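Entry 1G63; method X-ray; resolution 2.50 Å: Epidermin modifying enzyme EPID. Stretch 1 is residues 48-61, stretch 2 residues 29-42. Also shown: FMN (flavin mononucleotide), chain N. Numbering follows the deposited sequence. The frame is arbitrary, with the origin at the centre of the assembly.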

# COMPACT_ATOMS: atom_id res chain seq x y z
N VAL B 48 -10.97 -18.56 -12.71
CA VAL B 48 -10.85 -19.51 -13.82
C VAL B 48 -12.16 -20.24 -14.05
O VAL B 48 -12.50 -20.58 -15.18
CB VAL B 48 -9.74 -20.55 -13.56
CG1 VAL B 48 -9.84 -21.69 -14.54
CG2 VAL B 48 -8.40 -19.88 -13.70
N LEU B 49 -12.90 -20.49 -12.97
CA LEU B 49 -14.18 -21.17 -13.08
C LEU B 49 -15.18 -20.40 -13.94
O LEU B 49 -16.17 -20.97 -14.39
CB LEU B 49 -14.76 -21.46 -11.70
CG LEU B 49 -14.16 -22.63 -10.92
CD1 LEU B 49 -14.08 -23.84 -11.82
CD2 LEU B 49 -12.77 -22.29 -10.43
N LYS B 50 -14.93 -19.11 -14.17
CA LYS B 50 -15.83 -18.31 -15.00
C LYS B 50 -15.82 -18.87 -16.42
O LYS B 50 -16.75 -18.64 -17.18
CB LYS B 50 -15.38 -16.85 -15.05
CG LYS B 50 -15.76 -16.00 -13.86
CD LYS B 50 -15.19 -14.59 -14.04
CE LYS B 50 -15.55 -13.68 -12.88
NZ LYS B 50 -14.96 -12.32 -13.07
N LEU B 51 -14.77 -19.60 -16.75
CA LEU B 51 -14.63 -20.19 -18.08
C LEU B 51 -15.45 -21.46 -18.28
O LEU B 51 -15.66 -21.90 -19.40
CB LEU B 51 -13.16 -20.48 -18.37
CG LEU B 51 -12.25 -19.25 -18.34
CD1 LEU B 51 -10.80 -19.70 -18.38
CD2 LEU B 51 -12.57 -18.33 -19.50
N PHE B 52 -15.92 -22.05 -17.19
CA PHE B 52 -16.71 -23.28 -17.28
C PHE B 52 -18.12 -23.10 -16.76
O PHE B 52 -19.05 -23.71 -17.27
CB PHE B 52 -16.03 -24.41 -16.50
CG PHE B 52 -14.59 -24.61 -16.85
CD1 PHE B 52 -13.60 -23.83 -16.26
CD2 PHE B 52 -14.22 -25.58 -17.77
CE1 PHE B 52 -12.25 -24.00 -16.59
CE2 PHE B 52 -12.88 -25.77 -18.10
CZ PHE B 52 -11.89 -24.98 -17.51
N CYS B 53 -18.29 -22.25 -15.76
CA CYS B 53 -19.59 -21.99 -15.16
C CYS B 53 -20.36 -20.88 -15.86
O CYS B 53 -19.78 -20.01 -16.51
CB CYS B 53 -19.44 -21.62 -13.68
SG CYS B 53 -19.10 -23.04 -12.61
N ASP B 54 -21.68 -20.92 -15.72
CA ASP B 54 -22.54 -19.91 -16.31
C ASP B 54 -22.38 -18.62 -15.50
O ASP B 54 -22.32 -17.53 -16.06
CB ASP B 54 -23.99 -20.38 -16.29
CG ASP B 54 -24.24 -21.55 -17.23
OD1 ASP B 54 -24.35 -21.32 -18.45
OD2 ASP B 54 -24.31 -22.70 -16.75
N ASN B 55 -22.29 -18.76 -14.18
CA ASN B 55 -22.12 -17.61 -13.30
C ASN B 55 -21.31 -17.95 -12.06
O ASN B 55 -21.43 -19.04 -11.50
CB ASN B 55 -23.47 -17.06 -12.84
CG ASN B 55 -24.37 -16.69 -13.98
OD1 ASN B 55 -25.09 -17.54 -14.51
ND2 ASN B 55 -24.35 -15.43 -14.38
N LEU B 56 -20.48 -17.00 -11.64
CA LEU B 56 -19.66 -17.15 -10.45
C LEU B 56 -20.09 -16.08 -9.46
O LEU B 56 -20.04 -14.89 -9.77
CB LEU B 56 -18.18 -16.96 -10.78
CG LEU B 56 -17.24 -16.74 -9.59
CD1 LEU B 56 -17.22 -17.95 -8.67
CD2 LEU B 56 -15.85 -16.44 -10.10
N TYR B 57 -20.52 -16.49 -8.27
CA TYR B 57 -20.92 -15.54 -7.25
C TYR B 57 -19.72 -15.24 -6.37
O TYR B 57 -19.23 -16.11 -5.65
CB TYR B 57 -22.08 -16.10 -6.42
CG TYR B 57 -23.31 -16.39 -7.24
CD1 TYR B 57 -23.71 -17.70 -7.49
CD2 TYR B 57 -24.07 -15.35 -7.78
CE1 TYR B 57 -24.84 -17.97 -8.26
CE2 TYR B 57 -25.19 -15.60 -8.55
CZ TYR B 57 -25.58 -16.91 -8.79
OH TYR B 57 -26.70 -17.17 -9.54
N ASP B 58 -19.24 -14.00 -6.43
CA ASP B 58 -18.07 -13.57 -5.67
C ASP B 58 -18.45 -12.49 -4.66
O ASP B 58 -18.74 -11.35 -5.03
CB ASP B 58 -17.02 -13.03 -6.65
CG ASP B 58 -15.70 -12.67 -5.98
OD1 ASP B 58 -14.77 -12.29 -6.72
OD2 ASP B 58 -15.60 -12.75 -4.74
N GLU B 59 -18.44 -12.84 -3.38
CA GLU B 59 -18.81 -11.90 -2.32
C GLU B 59 -17.77 -10.79 -2.07
O GLU B 59 -18.06 -9.80 -1.40
CB GLU B 59 -19.09 -12.65 -1.02
CG GLU B 59 -17.89 -13.33 -0.42
CD GLU B 59 -18.25 -14.25 0.73
OE1 GLU B 59 -18.80 -13.77 1.74
OE2 GLU B 59 -17.98 -15.46 0.62
N ILE B 60 -16.55 -10.96 -2.60
CA ILE B 60 -15.53 -9.94 -2.42
C ILE B 60 -15.76 -8.87 -3.47
O ILE B 60 -15.71 -7.67 -3.18
CB ILE B 60 -14.12 -10.51 -2.59
CG1 ILE B 60 -13.79 -11.42 -1.41
CG2 ILE B 60 -13.11 -9.37 -2.66
CD1 ILE B 60 -12.46 -12.13 -1.55
N LYS B 61 -16.02 -9.31 -4.70
CA LYS B 61 -16.28 -8.40 -5.80
C LYS B 61 -17.58 -7.65 -5.53
O LYS B 61 -17.73 -6.47 -5.86
CB LYS B 61 -16.39 -9.17 -7.11
CG LYS B 61 -16.74 -8.32 -8.32
CD LYS B 61 -16.89 -9.19 -9.57
CE LYS B 61 -17.29 -8.37 -10.78
NZ LYS B 61 -17.38 -9.22 -12.01
N1 FMN N . -10.98 -29.91 5.42
C2 FMN N . -11.93 -30.82 5.03
O2 FMN N . -13.00 -30.93 5.55
N3 FMN N . -11.63 -31.71 3.94
C4 FMN N . -10.47 -31.73 3.25
O4 FMN N . -10.30 -32.56 2.34
C4A FMN N . -9.44 -30.78 3.68
N5 FMN N . -8.28 -30.69 3.04
C5A FMN N . -7.42 -29.67 3.35
C6 FMN N . -6.19 -29.50 2.58
C7 FMN N . -5.22 -28.60 2.92
C7M FMN N . -3.95 -28.45 2.07
C8 FMN N . -5.51 -27.60 3.96
C8M FMN N . -4.53 -26.49 4.28
C9 FMN N . -6.66 -27.76 4.72
C9A FMN N . -7.63 -28.76 4.46
N10 FMN N . -8.83 -28.96 5.20
C10 FMN N . -9.80 -29.86 4.80
C1' FMN N . -9.14 -28.06 6.33
C2' FMN N . -10.06 -26.91 5.84
O2' FMN N . -9.51 -26.13 4.77
C3' FMN N . -10.38 -25.97 7.00
O3' FMN N . -11.13 -26.71 8.02
C4' FMN N . -11.17 -24.72 6.63
O4' FMN N . -11.26 -23.81 7.76
C5' FMN N . -12.56 -24.99 6.08
O5' FMN N . -13.18 -23.76 5.65
P FMN N . -14.48 -23.71 4.74
O1P FMN N . -15.54 -24.48 5.45
O2P FMN N . -14.12 -24.25 3.41
O3P FMN N . -14.82 -22.18 4.65
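Stretch 2 29-42: FDEVNILFSPSSKN

Stretch 2 enters as a loop at Phe-29 to Glu-31, runs as a β-strand from Val-32 to Phe-36, turns at Ser-37 and Pro-38, and ends in a 3-10 segment, Ser-39 to Asn-42. Its strand lies parallel to the extended part of stretch 1, which follows the 3-10 segment ending at Leu-51. The register pairs Asn-55 with Asn-33, Leu-56 with Ile-34 and Tyr-57 with Leu-35, at CA-CA distances of 4.8, 5.1 and 5.1 Å; together the stretches bury 783 Å².

Asp-54 and Val-32 open the pairing with a two-bond clasp: Val-32 N donates to Asp-54 OD2 (2.9 Å), and Asp-54 N returns a bond to Val-32 O (3.3 Å). The carboxylate thus serves as acceptor where the parallel register begins. Next, both backbone polar atoms of Ile-34 are satisfied by residues flanking Leu-56, as expected of a parallel bridge: Ile-34 N donates to Asn-55 O (3.0 Å), and Tyr-57 N donates to Ile-34 O (3.0 Å, nearly straight at 171°). The same carbonyl receives a CA-H...O contact, Leu-56 CA to Ile-34 O at 3.5 Å. Asn-33 OD1 finds its hydrogen bond elsewhere in the structure.

Leu-56 and Ile-34 share one face of the sheet, with Leu-56 CD1 3.7 Å from Ile-34 CG2. Cys-53 SG approaches that same methyl, Ile-34 CG2, at 3.5 Å. The Phe-36 ring is met at its edge by Leu-49 CG, 3.6 Å from Phe-36 CZ, and by Leu-56 CD1, 3.9 Å from Phe-36 CD1. On the other face Tyr-57 CB lies 4.1 Å from Leu-35 CG.

At the end of the strand and beyond it, two waters bridge the stretches. Water 1 donates to Phe-36 O (3.0 Å from its O) and to Glu-59 OE2 (2.5 Å from its O), satisfying a carbonyl and a carboxylate together. The O atom of water 2 accepts from Lys-41 NZ (3.2 Å) and Glu-59 N (3.1 Å) and donates to Glu-59 OE2 (3.1 Å). Lys-41 also makes a long salt bridge, NZ to Asp-58 OD2 at 3.8 Å, while Ile-60 CD1 comes within 3.5 Å of Lys-41 NZ. Asp-58 OD2 additionally accepts from Ile-60 N (2.9 Å) and weakly from Lys-61 N (3.5 Å), where Glu-59 to Lys-61 have helical backbone angles without the regular helical bonds.

At the turn, Ser-37 O accepts from Ser-40 N (3.0 Å) and Ser-40 OG (2.6 Å). Ser-37, its CA-to-CB bond directed away from stretch 1, donates from OG to FMN O2P (2.9 Å), so the residue just after the strand gives its hydroxyl to the flavin phosphate.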

# COMPACT_ATOMS: atom_id res chain seq x y z
N PHE B 29 -27.95 -30.04 -16.47
CA PHE B 29 -28.69 -28.92 -15.88
C PHE B 29 -28.60 -27.65 -16.72
O PHE B 29 -27.53 -27.30 -17.22
CB PHE B 29 -28.19 -28.64 -14.45
CG PHE B 29 -28.26 -29.84 -13.54
CD1 PHE B 29 -27.27 -30.81 -13.56
CD2 PHE B 29 -29.35 -30.00 -12.68
CE1 PHE B 29 -27.35 -31.94 -12.74
CE2 PHE B 29 -29.44 -31.12 -11.85
CZ PHE B 29 -28.44 -32.10 -11.88
N ASP B 30 -29.74 -26.97 -16.86
CA ASP B 30 -29.84 -25.75 -17.66
C ASP B 30 -28.65 -24.83 -17.43
O ASP B 30 -28.06 -24.29 -18.36
CB ASP B 30 -31.13 -25.00 -17.31
CG ASP B 30 -32.37 -25.80 -17.66
OD1 ASP B 30 -33.45 -25.47 -17.12
OD2 ASP B 30 -32.27 -26.75 -18.46
N GLU B 31 -28.31 -24.67 -16.16
CA GLU B 31 -27.19 -23.84 -15.75
C GLU B 31 -26.51 -24.50 -14.56
O GLU B 31 -27.14 -25.23 -13.79
CB GLU B 31 -27.67 -22.44 -15.34
CG GLU B 31 -27.69 -21.41 -16.44
CD GLU B 31 -28.10 -20.03 -15.95
OE1 GLU B 31 -27.66 -19.64 -14.85
OE2 GLU B 31 -28.84 -19.33 -16.66
N VAL B 32 -25.21 -24.25 -14.43
CA VAL B 32 -24.45 -24.75 -13.30
C VAL B 32 -23.56 -23.58 -12.90
O VAL B 32 -22.61 -23.23 -13.60
CB VAL B 32 -23.62 -25.99 -13.67
CG1 VAL B 32 -22.91 -25.76 -14.97
CG2 VAL B 32 -22.62 -26.30 -12.56
N ASN B 33 -23.91 -22.96 -11.78
CA ASN B 33 -23.19 -21.81 -11.26
C ASN B 33 -22.38 -22.23 -10.04
O ASN B 33 -22.59 -23.31 -9.49
CB ASN B 33 -24.19 -20.71 -10.92
CG ASN B 33 -25.07 -20.33 -12.11
OD1 ASN B 33 -26.28 -20.21 -11.98
ND2 ASN B 33 -24.45 -20.15 -13.26
N ILE B 34 -21.47 -21.37 -9.60
CA ILE B 34 -20.64 -21.73 -8.47
C ILE B 34 -20.39 -20.60 -7.47
O ILE B 34 -20.37 -19.42 -7.82
CB ILE B 34 -19.32 -22.33 -8.98
CG1 ILE B 34 -18.56 -23.01 -7.84
CG2 ILE B 34 -18.51 -21.26 -9.68
CD1 ILE B 34 -17.57 -24.05 -8.31
N LEU B 35 -20.20 -20.98 -6.21
CA LEU B 35 -19.96 -20.05 -5.12
C LEU B 35 -18.91 -20.71 -4.21
O LEU B 35 -19.06 -21.86 -3.82
CB LEU B 35 -21.28 -19.84 -4.36
CG LEU B 35 -21.43 -18.70 -3.35
CD1 LEU B 35 -22.82 -18.76 -2.72
CD2 LEU B 35 -20.37 -18.81 -2.27
N PHE B 36 -17.85 -19.98 -3.87
CA PHE B 36 -16.78 -20.54 -3.03
C PHE B 36 -16.73 -19.98 -1.61
O PHE B 36 -17.21 -18.88 -1.34
CB PHE B 36 -15.40 -20.30 -3.67
CG PHE B 36 -15.18 -21.04 -4.96
CD1 PHE B 36 -15.58 -20.48 -6.17
CD2 PHE B 36 -14.56 -22.29 -4.97
CE1 PHE B 36 -15.36 -21.16 -7.39
CE2 PHE B 36 -14.34 -22.97 -6.17
CZ PHE B 36 -14.74 -22.41 -7.38
N SER B 37 -16.13 -20.75 -0.71
CA SER B 37 -15.96 -20.31 0.66
C SER B 37 -14.66 -19.50 0.64
O SER B 37 -13.76 -19.76 -0.16
CB SER B 37 -15.81 -21.51 1.60
OG SER B 37 -14.55 -22.14 1.45
N PRO B 38 -14.54 -18.48 1.50
CA PRO B 38 -13.32 -17.67 1.53
C PRO B 38 -12.03 -18.49 1.55
O PRO B 38 -11.08 -18.20 0.81
CB PRO B 38 -13.49 -16.85 2.81
CG PRO B 38 -14.98 -16.63 2.84
CD PRO B 38 -15.53 -18.00 2.48
N SER B 39 -11.99 -19.52 2.38
CA SER B 39 -10.80 -20.36 2.49
C SER B 39 -10.44 -21.16 1.25
O SER B 39 -9.27 -21.46 1.01
CB SER B 39 -10.92 -21.31 3.67
OG SER B 39 -10.97 -20.60 4.88
N SER B 40 -11.44 -21.52 0.45
CA SER B 40 -11.15 -22.31 -0.73
C SER B 40 -10.33 -21.52 -1.75
O SER B 40 -9.71 -22.08 -2.64
CB SER B 40 -12.46 -22.84 -1.35
OG SER B 40 -13.35 -21.80 -1.64
N LYS B 41 -10.31 -20.20 -1.60
CA LYS B 41 -9.56 -19.34 -2.50
C LYS B 41 -8.05 -19.47 -2.32
O LYS B 41 -7.27 -18.93 -3.10
CB LYS B 41 -10.03 -17.89 -2.33
CG LYS B 41 -11.52 -17.74 -2.61
CD LYS B 41 -12.09 -16.38 -2.25
CE LYS B 41 -13.61 -16.34 -2.49
NZ LYS B 41 -14.24 -15.07 -2.05
N ASN B 42 -7.64 -20.20 -1.29
CA ASN B 42 -6.22 -20.44 -1.04
C ASN B 42 -5.77 -21.69 -1.78
O ASN B 42 -4.60 -22.04 -1.76
CB ASN B 42 -5.96 -20.68 0.45
CG ASN B 42 -6.19 -19.46 1.29
OD1 ASN B 42 -6.31 -19.56 2.51
ND2 ASN B 42 -6.25 -18.29 0.65
O HOH W 1 -18.69 -17.85 1.02
O HOH W 2 -17.34 -15.55 -2.41